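Local coordinates for protein gamma-glutamyltranspeptidase (Ggt) (Helicobacter pylori 26695, PDB 5BPK) that probably cleaves the gamma-glutamyl bond of glutathione and related compounds and passes the gamma-glutamyl group to water or an amino acid or peptide acceptor, at residues 30-33 and 38-41; 44-49 and 73-78; 64-69 and 156-161; 80-85 and 214-219; 160-165 and 218-223. One frame throughout, in Å; residues are numbered along the deposited sequence.

Contact 1: residues 30-33 and 38-41; sequences PPIK and GLAL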
# COMPACT_ATOMS: atom_id res chain seq x y z
N PRO A 30 -4.64 -13.91 -20.59
CA PRO A 30 -3.79 -12.93 -21.25
C PRO A 30 -3.87 -11.57 -20.57
O PRO A 30 -4.90 -11.22 -19.99
CB PRO A 30 -4.35 -12.86 -22.68
CG PRO A 30 -5.68 -13.46 -22.62
CD PRO A 30 -5.71 -14.41 -21.48
N PRO A 31 -2.77 -10.81 -20.63
CA PRO A 31 -2.85 -9.43 -20.15
C PRO A 31 -3.92 -8.59 -20.88
O PRO A 31 -4.23 -8.83 -22.06
CB PRO A 31 -1.46 -8.87 -20.47
CG PRO A 31 -0.59 -10.04 -20.65
CD PRO A 31 -1.43 -11.16 -21.12
N ILE A 32 -4.46 -7.62 -20.16
CA ILE A 32 -5.23 -6.53 -20.74
C ILE A 32 -4.27 -5.80 -21.68
O ILE A 32 -3.08 -5.68 -21.38
CB ILE A 32 -5.70 -5.56 -19.63
CG1 ILE A 32 -6.59 -6.28 -18.60
CG2 ILE A 32 -6.44 -4.37 -20.23
CD1 ILE A 32 -6.73 -5.54 -17.26
N LYS A 33 -4.79 -5.32 -22.82
CA LYS A 33 -3.96 -4.66 -23.82
C LYS A 33 -4.56 -3.32 -24.24
O LYS A 33 -5.76 -3.21 -24.45
CB LYS A 33 -3.80 -5.56 -25.05
CG LYS A 33 -2.89 -5.04 -26.14
CD LYS A 33 -2.92 -5.99 -27.36
CE LYS A 33 -2.02 -5.52 -28.48
NZ LYS A 33 -1.90 -6.57 -29.54
N GLY A 38 -3.09 4.19 -23.11
CA GLY A 38 -2.51 3.63 -21.90
C GLY A 38 -3.52 2.85 -21.07
O GLY A 38 -4.56 2.43 -21.59
N LEU A 39 -3.19 2.61 -19.81
CA LEU A 39 -4.04 1.83 -18.90
C LEU A 39 -4.12 2.48 -17.53
O LEU A 39 -3.15 3.06 -17.04
CB LEU A 39 -3.52 0.39 -18.74
CG LEU A 39 -3.69 -0.54 -19.94
CD1 LEU A 39 -2.97 -1.87 -19.71
CD2 LEU A 39 -5.16 -0.77 -20.24
N ALA A 40 -5.29 2.35 -16.92
CA ALA A 40 -5.54 2.76 -15.54
C ALA A 40 -6.18 1.56 -14.84
O ALA A 40 -7.33 1.22 -15.12
CB ALA A 40 -6.45 3.97 -15.51
N LEU A 41 -5.44 0.92 -13.95
CA LEU A 41 -5.89 -0.33 -13.33
C LEU A 41 -5.97 -0.23 -11.82
O LEU A 41 -5.01 0.17 -11.15
CB LEU A 41 -4.94 -1.48 -13.70
CG LEU A 41 -4.78 -1.86 -15.17
CD1 LEU A 41 -3.75 -2.97 -15.28
CD2 LEU A 41 -6.11 -2.28 -15.74
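Ile32 carries its half of this contact alone, with a separate branch set against each of two leucines. Its CG2 methyl meets CD2 of Leu39 at 3.8 Å, and its CD1 meets CD2 of Leu41 at 3.6 Å. The leucines are buried, while Ile32 remains exposed overall. The two approaches differ. Ile32 and Leu41 reach for each other tip to tip, whereas the side chains of Ile32 and Leu39 cross at a slant. The torsions of Ile32 explain the division of labour. CG2 stands anti to the backbone N, and CG1 lies beside that N, with chi1 -60°. The chain then extends through chi2 161°, which carries CD1 out to the level of Leu41 and leaves CG2 beside Leu39. Both leucines have the same shape, with CG beside the backbone N and chi2 close to 180°, and each presents its CD2 methyl. Leu39 and Leu41 alternate with Ala40, as expected of a beta strand, so both point to the same side of strand 38-41. Ile32 belongs to the short strand 32-34. No hydrogen bond joins the two segments; they meet through side chains. Both instead pair in an antiparallel ladder with a strand of the neighbouring chain, and the sheet runs on across the interface. That chain also packs on the leucines, its Gly180 against Leu39 and its Ala166 against Leu41. Within the same chain, Gln52 hydrogen-bonds to Gly38 O and Ala40 N, on the backbone of strand 38-41.

Contact 2: residues 44-49 and 73-78; sequences HPLASE and AVVHPA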
# COMPACT_ATOMS: atom_id res chain seq x y z
N HIS A 44 -11.13 -2.19 -8.36
CA HIS A 44 -12.58 -2.13 -8.56
C HIS A 44 -12.89 -1.69 -10.00
O HIS A 44 -12.46 -0.62 -10.42
CB HIS A 44 -13.28 -1.19 -7.58
CG HIS A 44 -14.76 -1.44 -7.48
ND1 HIS A 44 -15.62 -1.23 -8.55
CD2 HIS A 44 -15.52 -1.91 -6.47
CE1 HIS A 44 -16.85 -1.55 -8.18
NE2 HIS A 44 -16.82 -1.96 -6.93
N PRO A 45 -13.62 -2.53 -10.74
CA PRO A 45 -13.88 -2.21 -12.14
C PRO A 45 -14.53 -0.85 -12.38
O PRO A 45 -14.27 -0.24 -13.39
CB PRO A 45 -14.79 -3.35 -12.62
CG PRO A 45 -14.51 -4.47 -11.70
CD PRO A 45 -14.22 -3.83 -10.36
N LEU A 46 -15.38 -0.37 -11.47
CA LEU A 46 -15.98 0.96 -11.66
C LEU A 46 -14.92 2.06 -11.58
O LEU A 46 -14.96 3.02 -12.35
CB LEU A 46 -17.10 1.24 -10.66
CG LEU A 46 -18.36 0.38 -10.81
CD1 LEU A 46 -19.30 0.60 -9.63
CD2 LEU A 46 -19.08 0.65 -12.13
N ALA A 47 -13.96 1.91 -10.67
CA ALA A 47 -12.89 2.89 -10.55
C ALA A 47 -11.92 2.81 -11.73
O ALA A 47 -11.48 3.84 -12.24
CB ALA A 47 -12.15 2.73 -9.22
N SER A 48 -11.61 1.60 -12.17
CA SER A 48 -10.73 1.42 -13.33
C SER A 48 -11.35 2.06 -14.57
O SER A 48 -10.65 2.75 -15.32
CB SER A 48 -10.46 -0.06 -13.58
OG SER A 48 -9.86 -0.66 -12.44
N GLU A 49 -12.65 1.85 -14.75
CA GLU A 49 -13.39 2.40 -15.88
C GLU A 49 -13.33 3.93 -15.85
O GLU A 49 -13.18 4.56 -16.90
CB GLU A 49 -14.84 1.90 -15.84
CG GLU A 49 -15.72 2.41 -16.96
CD GLU A 49 -17.11 1.78 -16.96
OE1 GLU A 49 -17.76 1.75 -15.88
OE2 GLU A 49 -17.53 1.33 -18.04
N ALA A 73 -12.61 5.69 -3.03
CA ALA A 73 -13.13 6.15 -1.74
C ALA A 73 -14.64 5.90 -1.57
O ALA A 73 -15.14 5.85 -0.43
CB ALA A 73 -12.80 7.64 -1.52
N VAL A 74 -15.33 5.74 -2.69
CA VAL A 74 -16.77 5.50 -2.71
C VAL A 74 -17.08 4.01 -2.92
O VAL A 74 -17.85 3.43 -2.18
CB VAL A 74 -17.44 6.36 -3.81
CG1 VAL A 74 -18.94 6.07 -3.90
CG2 VAL A 74 -17.20 7.82 -3.54
N VAL A 75 -16.45 3.39 -3.92
CA VAL A 75 -16.82 2.02 -4.32
C VAL A 75 -16.04 0.91 -3.63
O VAL A 75 -16.41 -0.26 -3.75
CB VAL A 75 -16.72 1.84 -5.85
CG1 VAL A 75 -17.64 2.84 -6.56
CG2 VAL A 75 -15.27 1.96 -6.36
N HIS A 76 -14.98 1.28 -2.92
CA HIS A 76 -14.15 0.30 -2.21
C HIS A 76 -13.80 0.79 -0.80
O HIS A 76 -12.63 0.93 -0.46
CB HIS A 76 -12.89 0.05 -3.05
CG HIS A 76 -12.04 -1.10 -2.58
ND1 HIS A 76 -12.51 -2.08 -1.74
CD2 HIS A 76 -10.75 -1.40 -2.84
CE1 HIS A 76 -11.55 -2.96 -1.52
NE2 HIS A 76 -10.46 -2.57 -2.17
N PRO A 77 -14.84 1.04 0.03
CA PRO A 77 -14.62 1.69 1.33
C PRO A 77 -13.84 0.87 2.36
O PRO A 77 -13.39 1.43 3.37
CB PRO A 77 -16.04 2.01 1.82
CG PRO A 77 -16.94 1.19 1.01
CD PRO A 77 -16.27 0.88 -0.28
N ALA A 78 -13.63 -0.42 2.10
CA ALA A 78 -12.74 -1.20 2.94
C ALA A 78 -11.29 -0.70 2.89
O ALA A 78 -10.53 -0.91 3.83
CB ALA A 78 -12.79 -2.70 2.58
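Val75 places its CG2 methyl over one face of the His44 ring. The methyl carbon CG2 lies 3.8 Å from the ring centroid and 19° off the ring normal, a CH-pi contact. It is displaced toward the rim of the ring, and its nearest ring atom is His44 CG at 3.6 Å. The closest approach is that of ring atom His44 CD2 to Val75 O, 3.3 Å. The other methyl, Val75 CG1, meets Leu46 CD1 at 4.1 Å. With chi1 -58°, Val75 holds CG2 between its backbone N and carbonyl carbon, and this turns the methyl to the histidine.

The ring is fixed by an N-cap. His44 precedes helix 45-56, and its ND1 accepts from Leu46 N at 3.1 Å. The donor lies almost in the ring plane, 3° out of it. Val75 is in the last turn of helix 61-75, before His76 leaves helical geometry. Farther out, Ala47 packs on Ala71 and Leu72, and Val75 on Leu165 of helix 155-168 and on Tyr170. The start of one helix is thus joined to the end of the next.

Because ND1 accepts a backbone N-H, it is probably unprotonated, and the ring N-H would then be on NE2.

Contact 3: residues 64-69 and 156-161; sequences AAVAIG and SQLIDP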
# COMPACT_ATOMS: atom_id res chain seq x y z
N ALA A 64 -5.85 10.71 -14.27
CA ALA A 64 -6.53 9.42 -14.10
C ALA A 64 -6.34 8.92 -12.67
O ALA A 64 -7.28 8.41 -12.08
CB ALA A 64 -5.98 8.40 -15.10
N ALA A 65 -5.13 9.05 -12.14
CA ALA A 65 -4.84 8.60 -10.77
C ALA A 65 -5.68 9.34 -9.74
O ALA A 65 -6.15 8.75 -8.76
CB ALA A 65 -3.35 8.74 -10.47
N VAL A 66 -5.89 10.64 -9.94
CA VAL A 66 -6.72 11.43 -9.05
C VAL A 66 -8.19 10.98 -9.12
O VAL A 66 -8.84 10.78 -8.08
CB VAL A 66 -6.54 12.95 -9.32
CG1 VAL A 66 -7.63 13.77 -8.59
CG2 VAL A 66 -5.11 13.38 -8.91
N ALA A 67 -8.71 10.78 -10.32
CA ALA A 67 -10.08 10.29 -10.49
C ALA A 67 -10.27 8.94 -9.79
O ALA A 67 -11.27 8.72 -9.09
CB ALA A 67 -10.44 10.20 -11.98
N ILE A 68 -9.30 8.04 -9.94
CA ILE A 68 -9.35 6.73 -9.29
C ILE A 68 -9.31 6.81 -7.77
O ILE A 68 -10.08 6.12 -7.11
CB ILE A 68 -8.24 5.80 -9.81
CG1 ILE A 68 -8.54 5.41 -11.26
CG2 ILE A 68 -8.10 4.55 -8.94
CD1 ILE A 68 -7.43 4.64 -11.94
N GLY A 69 -8.43 7.66 -7.23
CA GLY A 69 -8.33 7.86 -5.79
C GLY A 69 -9.67 8.23 -5.18
O GLY A 69 -10.07 7.69 -4.15
N SER A 156 -13.03 19.28 -10.51
CA SER A 156 -14.47 19.01 -10.68
C SER A 156 -14.76 17.85 -11.65
O SER A 156 -15.60 16.98 -11.37
CB SER A 156 -15.23 20.27 -11.12
OG SER A 156 -14.74 20.77 -12.36
N GLN A 157 -14.06 17.84 -12.78
CA GLN A 157 -14.22 16.78 -13.78
C GLN A 157 -13.82 15.43 -13.21
O GLN A 157 -14.43 14.41 -13.52
CB GLN A 157 -13.34 17.03 -15.00
CG GLN A 157 -13.57 18.30 -15.78
CD GLN A 157 -12.57 18.42 -16.92
OE1 GLN A 157 -12.74 17.80 -17.97
NE2 GLN A 157 -11.51 19.20 -16.71
N LEU A 158 -12.76 15.43 -12.41
CA LEU A 158 -12.16 14.18 -11.93
C LEU A 158 -12.90 13.60 -10.73
O LEU A 158 -12.89 12.38 -10.53
CB LEU A 158 -10.68 14.40 -11.61
CG LEU A 158 -9.81 14.86 -12.79
CD1 LEU A 158 -8.40 15.17 -12.31
CD2 LEU A 158 -9.80 13.85 -13.95
N ILE A 159 -13.55 14.46 -9.94
CA ILE A 159 -14.26 14.02 -8.73
C ILE A 159 -15.75 13.76 -8.98
O ILE A 159 -16.40 13.04 -8.22
CB ILE A 159 -14.05 15.03 -7.57
CG1 ILE A 159 -14.31 14.37 -6.20
CG2 ILE A 159 -14.93 16.30 -7.76
CD1 ILE A 159 -13.75 15.18 -5.05
N ASP A 160 -16.30 14.33 -10.05
CA ASP A 160 -17.72 14.13 -10.35
C ASP A 160 -18.14 12.66 -10.41
O ASP A 160 -19.20 12.32 -9.89
CB ASP A 160 -18.14 14.86 -11.64
CG ASP A 160 -18.56 16.31 -11.40
OD1 ASP A 160 -18.73 16.73 -10.24
OD2 ASP A 160 -18.74 17.02 -12.40
N PRO A 161 -17.33 11.78 -11.04
CA PRO A 161 -17.78 10.38 -11.09
C PRO A 161 -17.95 9.75 -9.71
O PRO A 161 -18.91 9.00 -9.47
CB PRO A 161 -16.67 9.68 -11.88
CG PRO A 161 -16.16 10.75 -12.79
CD PRO A 161 -16.19 12.01 -11.96
O HOH W 1 -13.86 9.99 -9.54
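Leu158 provides the apolar contacts with both of its methyls. Its CD1 packs on Val66 CG1 at 4.0 Å, and the two side chains cross at about a right angle. Its CD2 rests 4.2 Å from Ala67 CB. Leu158 has CG beside its backbone N, chi1 -60°, and its fork spreads over these two neighbouring residues. Val66 turns CG1 toward the leucine by holding that methyl anti to its own N, chi1 168°.

A second kind of contact involves the backbone. Ala67 CA lies 3.5 Å from Leu158 O in a CA-H...O contact. The small alanine lets the backbones come close, with Ala67 CA and Leu158 CA 4.6 Å apart. These are neighbouring helices, 61-75 and 155-168, in the helical layer of an Ntn-hydrolase fold. Helix 45-56 packs beside them through Ile50 and Val54, and helix 139-150 through Met146 and Leu147.

The polar link is a water. Leu158 O would normally take the N-H of Ala162, but at this kink neither Pro161 N nor Ala162 N bonds to the turn before. The water bridges the two helices, donating to Ala67 O at 2.9 Å and to Leu158 O at 2.8 Å.

Contact 4: residues 80-85 and 214-219; sequences GNIGGG and KDLAKT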
# COMPACT_ATOMS: atom_id res chain seq x y z
N GLY A 80 -10.05 1.81 -0.26
CA GLY A 80 -10.19 3.14 -0.86
C GLY A 80 -10.79 4.08 0.17
O GLY A 80 -11.58 3.67 1.02
N ASN A 81 -10.39 5.35 0.13
CA ASN A 81 -10.67 6.25 1.24
C ASN A 81 -10.43 7.72 0.95
O ASN A 81 -9.64 8.07 0.05
CB ASN A 81 -9.77 5.89 2.42
CG ASN A 81 -8.31 6.16 2.14
OD1 ASN A 81 -7.81 7.27 2.42
ND2 ASN A 81 -7.60 5.17 1.55
N ILE A 82 -11.07 8.56 1.76
CA ILE A 82 -10.58 9.91 2.05
C ILE A 82 -10.13 10.08 3.51
O ILE A 82 -9.55 11.10 3.86
CB ILE A 82 -11.62 11.00 1.68
CG1 ILE A 82 -12.93 10.86 2.47
CG2 ILE A 82 -11.91 10.96 0.19
CD1 ILE A 82 -13.87 12.03 2.28
N GLY A 83 -10.39 9.08 4.37
CA GLY A 83 -10.00 9.15 5.78
C GLY A 83 -8.65 8.55 6.16
O GLY A 83 -8.35 8.42 7.35
N GLY A 84 -7.84 8.21 5.16
CA GLY A 84 -6.54 7.58 5.38
C GLY A 84 -5.41 8.34 4.68
O GLY A 84 -5.37 9.56 4.70
N GLY A 85 -4.50 7.61 4.05
CA GLY A 85 -3.33 8.22 3.43
C GLY A 85 -2.57 7.19 2.62
O GLY A 85 -2.99 6.03 2.49
N LYS A 214 -24.91 9.38 1.09
CA LYS A 214 -25.33 10.76 0.96
C LYS A 214 -24.39 11.75 1.66
O LYS A 214 -24.06 12.79 1.10
CB LYS A 214 -26.75 10.89 1.50
CG LYS A 214 -27.41 12.21 1.19
CD LYS A 214 -28.84 12.18 1.69
CE LYS A 214 -29.43 13.55 1.82
NZ LYS A 214 -30.89 13.49 2.06
N ASP A 215 -23.96 11.42 2.88
CA ASP A 215 -23.03 12.29 3.63
C ASP A 215 -21.65 12.31 2.96
O ASP A 215 -21.00 13.37 2.92
CB ASP A 215 -22.89 11.86 5.09
CG ASP A 215 -24.07 12.27 5.95
OD1 ASP A 215 -25.06 12.82 5.42
OD2 ASP A 215 -23.98 12.06 7.18
N LEU A 216 -21.20 11.17 2.44
CA LEU A 216 -19.94 11.14 1.69
C LEU A 216 -20.03 12.05 0.46
O LEU A 216 -19.08 12.77 0.14
CB LEU A 216 -19.57 9.71 1.28
CG LEU A 216 -18.22 9.52 0.57
CD1 LEU A 216 -17.06 10.08 1.40
CD2 LEU A 216 -17.96 8.06 0.21
N ALA A 217 -21.18 12.03 -0.22
CA ALA A 217 -21.36 12.90 -1.39
C ALA A 217 -21.26 14.38 -0.99
O ALA A 217 -20.65 15.17 -1.71
CB ALA A 217 -22.69 12.60 -2.09
N LYS A 218 -21.83 14.73 0.16
CA LYS A 218 -21.71 16.09 0.69
C LYS A 218 -20.24 16.48 0.90
O LYS A 218 -19.81 17.55 0.53
CB LYS A 218 -22.46 16.24 2.03
CG LYS A 218 -23.85 16.80 1.94
CD LYS A 218 -24.42 17.13 3.33
CE LYS A 218 -23.84 18.41 3.94
NZ LYS A 218 -24.27 18.61 5.36
N THR A 219 -19.47 15.58 1.50
CA THR A 219 -18.06 15.85 1.75
C THR A 219 -17.27 16.01 0.44
O THR A 219 -16.46 16.94 0.30
CB THR A 219 -17.43 14.76 2.61
OG1 THR A 219 -18.17 14.66 3.84
CG2 THR A 219 -15.98 15.08 2.91
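The glycine-rich loop that leads from helix 61-75 into strand 85-91 meets helix 214-226 through one side chain, Ile82. Its CD1 methyl fits between two residues one helical turn apart. It touches Leu216 CD1 at 3.8 Å and Thr219 CG2 at 3.8 Å. Ile82 and Leu216 run past one another with opposite headings, while Ile82 and Thr219 meet at a slant. Ile82 puts CG1 between its backbone N and carbonyl carbon, chi1 61°, and the chain then extends to bring CD1 to the helix. Leu216 leaves its backbone alongside the loop, but with CG anti to N its CD1 ends up nearer Ile82. Thr219 offers its methyl; its hydroxyl is hydrogen-bonded to Ala33 O of the neighbouring chain.

The loop holds its own shape by an Asx motif. Asn81 OD1 accepts from Gly84 N at 2.9 Å, with the donor well above the carbonyl plane, 49° out of it. The N-H...O angle is 131°, so the bond is bent. The same OD1 also accepts from Thr139 OG1, and Asn81 ND2 bonds to Ala79 O. Gly85 begins a strand that pairs with one from the neighbouring chain, so the sheet is continued there. That chain also packs Phe35 on Ile82, and its Asn38 ND2 bonds to Gly83 O.

Contact 5: residues 160-165 and 218-223; sequences DPAIKL and KTLNQI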
# COMPACT_ATOMS: atom_id res chain seq x y z
N ASP A 160 -16.30 14.33 -10.05
CA ASP A 160 -17.72 14.13 -10.35
C ASP A 160 -18.14 12.66 -10.41
O ASP A 160 -19.20 12.32 -9.89
CB ASP A 160 -18.14 14.86 -11.64
CG ASP A 160 -18.56 16.31 -11.40
OD1 ASP A 160 -18.73 16.73 -10.24
OD2 ASP A 160 -18.74 17.02 -12.40
N PRO A 161 -17.33 11.78 -11.04
CA PRO A 161 -17.78 10.38 -11.09
C PRO A 161 -17.95 9.75 -9.71
O PRO A 161 -18.91 9.00 -9.47
CB PRO A 161 -16.67 9.68 -11.88
CG PRO A 161 -16.16 10.75 -12.79
CD PRO A 161 -16.19 12.01 -11.96
N ALA A 162 -17.02 10.05 -8.81
CA ALA A 162 -17.12 9.59 -7.44
C ALA A 162 -18.37 10.14 -6.76
O ALA A 162 -19.08 9.41 -6.08
CB ALA A 162 -15.85 10.00 -6.66
N ILE A 163 -18.64 11.43 -6.96
CA ILE A 163 -19.83 12.06 -6.37
C ILE A 163 -21.11 11.37 -6.88
O ILE A 163 -22.02 11.08 -6.09
CB ILE A 163 -19.89 13.57 -6.67
CG1 ILE A 163 -18.76 14.31 -5.94
CG2 ILE A 163 -21.23 14.14 -6.24
CD1 ILE A 163 -18.55 15.75 -6.38
N LYS A 164 -21.16 11.10 -8.18
CA LYS A 164 -22.31 10.42 -8.79
C LYS A 164 -22.57 9.06 -8.13
O LYS A 164 -23.71 8.71 -7.83
CB LYS A 164 -22.08 10.22 -10.29
CG LYS A 164 -23.31 9.76 -11.06
CD LYS A 164 -23.00 9.49 -12.52
CE LYS A 164 -24.27 9.36 -13.35
NZ LYS A 164 -24.01 9.61 -14.80
N LEU A 165 -21.50 8.30 -7.91
CA LEU A 165 -21.61 6.99 -7.28
C LEU A 165 -22.02 7.08 -5.81
O LEU A 165 -22.74 6.21 -5.31
CB LEU A 165 -20.30 6.20 -7.42
CG LEU A 165 -20.08 5.68 -8.85
CD1 LEU A 165 -18.61 5.41 -9.14
CD2 LEU A 165 -20.92 4.43 -9.11
N LYS A 218 -21.83 14.73 0.16
CA LYS A 218 -21.71 16.09 0.69
C LYS A 218 -20.24 16.48 0.90
O LYS A 218 -19.81 17.55 0.53
CB LYS A 218 -22.46 16.24 2.03
CG LYS A 218 -23.85 16.80 1.94
CD LYS A 218 -24.42 17.13 3.33
CE LYS A 218 -23.84 18.41 3.94
NZ LYS A 218 -24.27 18.61 5.36
N THR A 219 -19.47 15.58 1.50
CA THR A 219 -18.06 15.85 1.75
C THR A 219 -17.27 16.01 0.44
O THR A 219 -16.46 16.94 0.30
CB THR A 219 -17.43 14.76 2.61
OG1 THR A 219 -18.17 14.66 3.84
CG2 THR A 219 -15.98 15.08 2.91
N LEU A 220 -17.52 15.10 -0.50
CA LEU A 220 -16.88 15.16 -1.81
C LEU A 220 -17.26 16.45 -2.54
O LEU A 220 -16.42 17.05 -3.23
CB LEU A 220 -17.26 13.94 -2.65
CG LEU A 220 -16.70 12.60 -2.15
CD1 LEU A 220 -17.23 11.46 -3.01
CD2 LEU A 220 -15.18 12.60 -2.12
N ASN A 221 -18.50 16.89 -2.37
CA ASN A 221 -18.93 18.16 -2.97
C ASN A 221 -18.21 19.38 -2.38
O ASN A 221 -17.94 20.34 -3.11
CB ASN A 221 -20.45 18.31 -2.89
CG ASN A 221 -21.15 17.82 -4.15
OD1 ASN A 221 -20.94 18.37 -5.23
ND2 ASN A 221 -22.02 16.82 -4.00
N GLN A 222 -17.92 19.35 -1.09
CA GLN A 222 -17.11 20.39 -0.45
C GLN A 222 -15.72 20.44 -1.05
O GLN A 222 -15.17 21.52 -1.31
CB GLN A 222 -17.01 20.18 1.07
CG GLN A 222 -18.26 20.56 1.84
CD GLN A 222 -18.62 22.03 1.63
OE1 GLN A 222 -19.55 22.35 0.89
NE2 GLN A 222 -17.87 22.93 2.26
N ILE A 223 -15.16 19.26 -1.31
CA ILE A 223 -13.84 19.16 -1.92
C ILE A 223 -13.90 19.67 -3.36
O ILE A 223 -13.02 20.42 -3.78
CB ILE A 223 -13.30 17.71 -1.83
CG1 ILE A 223 -13.13 17.31 -0.35
CG2 ILE A 223 -11.98 17.57 -2.60
CD1 ILE A 223 -13.00 15.79 -0.11
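The short helical segments 160-165 and 218-223 run nearly antiparallel, at 161°, with their axes 9.5 Å apart at the closest approach. They belong to helices 155-168 and 214-226, which pack as a pair in the helical part of the Ntn-hydrolase fold. The backbones come nearest at Ile163 and Leu220.

Ile163 CG1 presses on Leu220 CB at 3.6 Å, and the two side chains lie antiparallel, side against side. Leu220 sends its CD1 on to Ala162, 4.2 Å from Ala162 CB. Ala162 is small, so the methyl reaches the backbone of that helix, with Leu220 CD1 4.1 Å from Ala162 C.

The CG2 methyl and the CD1 end of Ile163 meet Asn221. The amide side chain lies across the isoleucine at about a right angle and forms no hydrogen bond to segment 160-165. Its ND2 makes weak hydrogen bonds to Ala217 O and to Glu167 OE2. Asp160 OD1 forms a salt bridge with Lys224, just past segment 218-223, a second link between the same two helices. Val74 and Phe70 of helix 61-75 pack on Leu220 and Ala162 respectively. Ile163 CG2, anti to its backbone N, lies 3.6 Å from Asn221 ND2, and Ile163 CD1 is 3.7 Å from Asn221 OD1.

Overall arrangement
Contact 1 closes a short loop near the N terminus, and strand 38-41 then leads into helix 45-56. Contact 2 closes the helical hairpin that follows, joining the start of helix 45-56 to the end of helix 61-75. Contact 3 opens inside that hairpin and crosses contact 2, bringing helix 155-168 to helix 61-75. Contact 4 opens after contact 2 has closed and crosses contact 3; it ties the glycine-rich loop to helix 214-226. Contact 5 starts where contact 3 ends, lies within the span of contact 4 and ends on the same helix; it joins helices 155-168 and 214-226. Val74 of helix 61-75 touches Leu216, Ala162 and Leu220, linking contacts 2, 4 and 5.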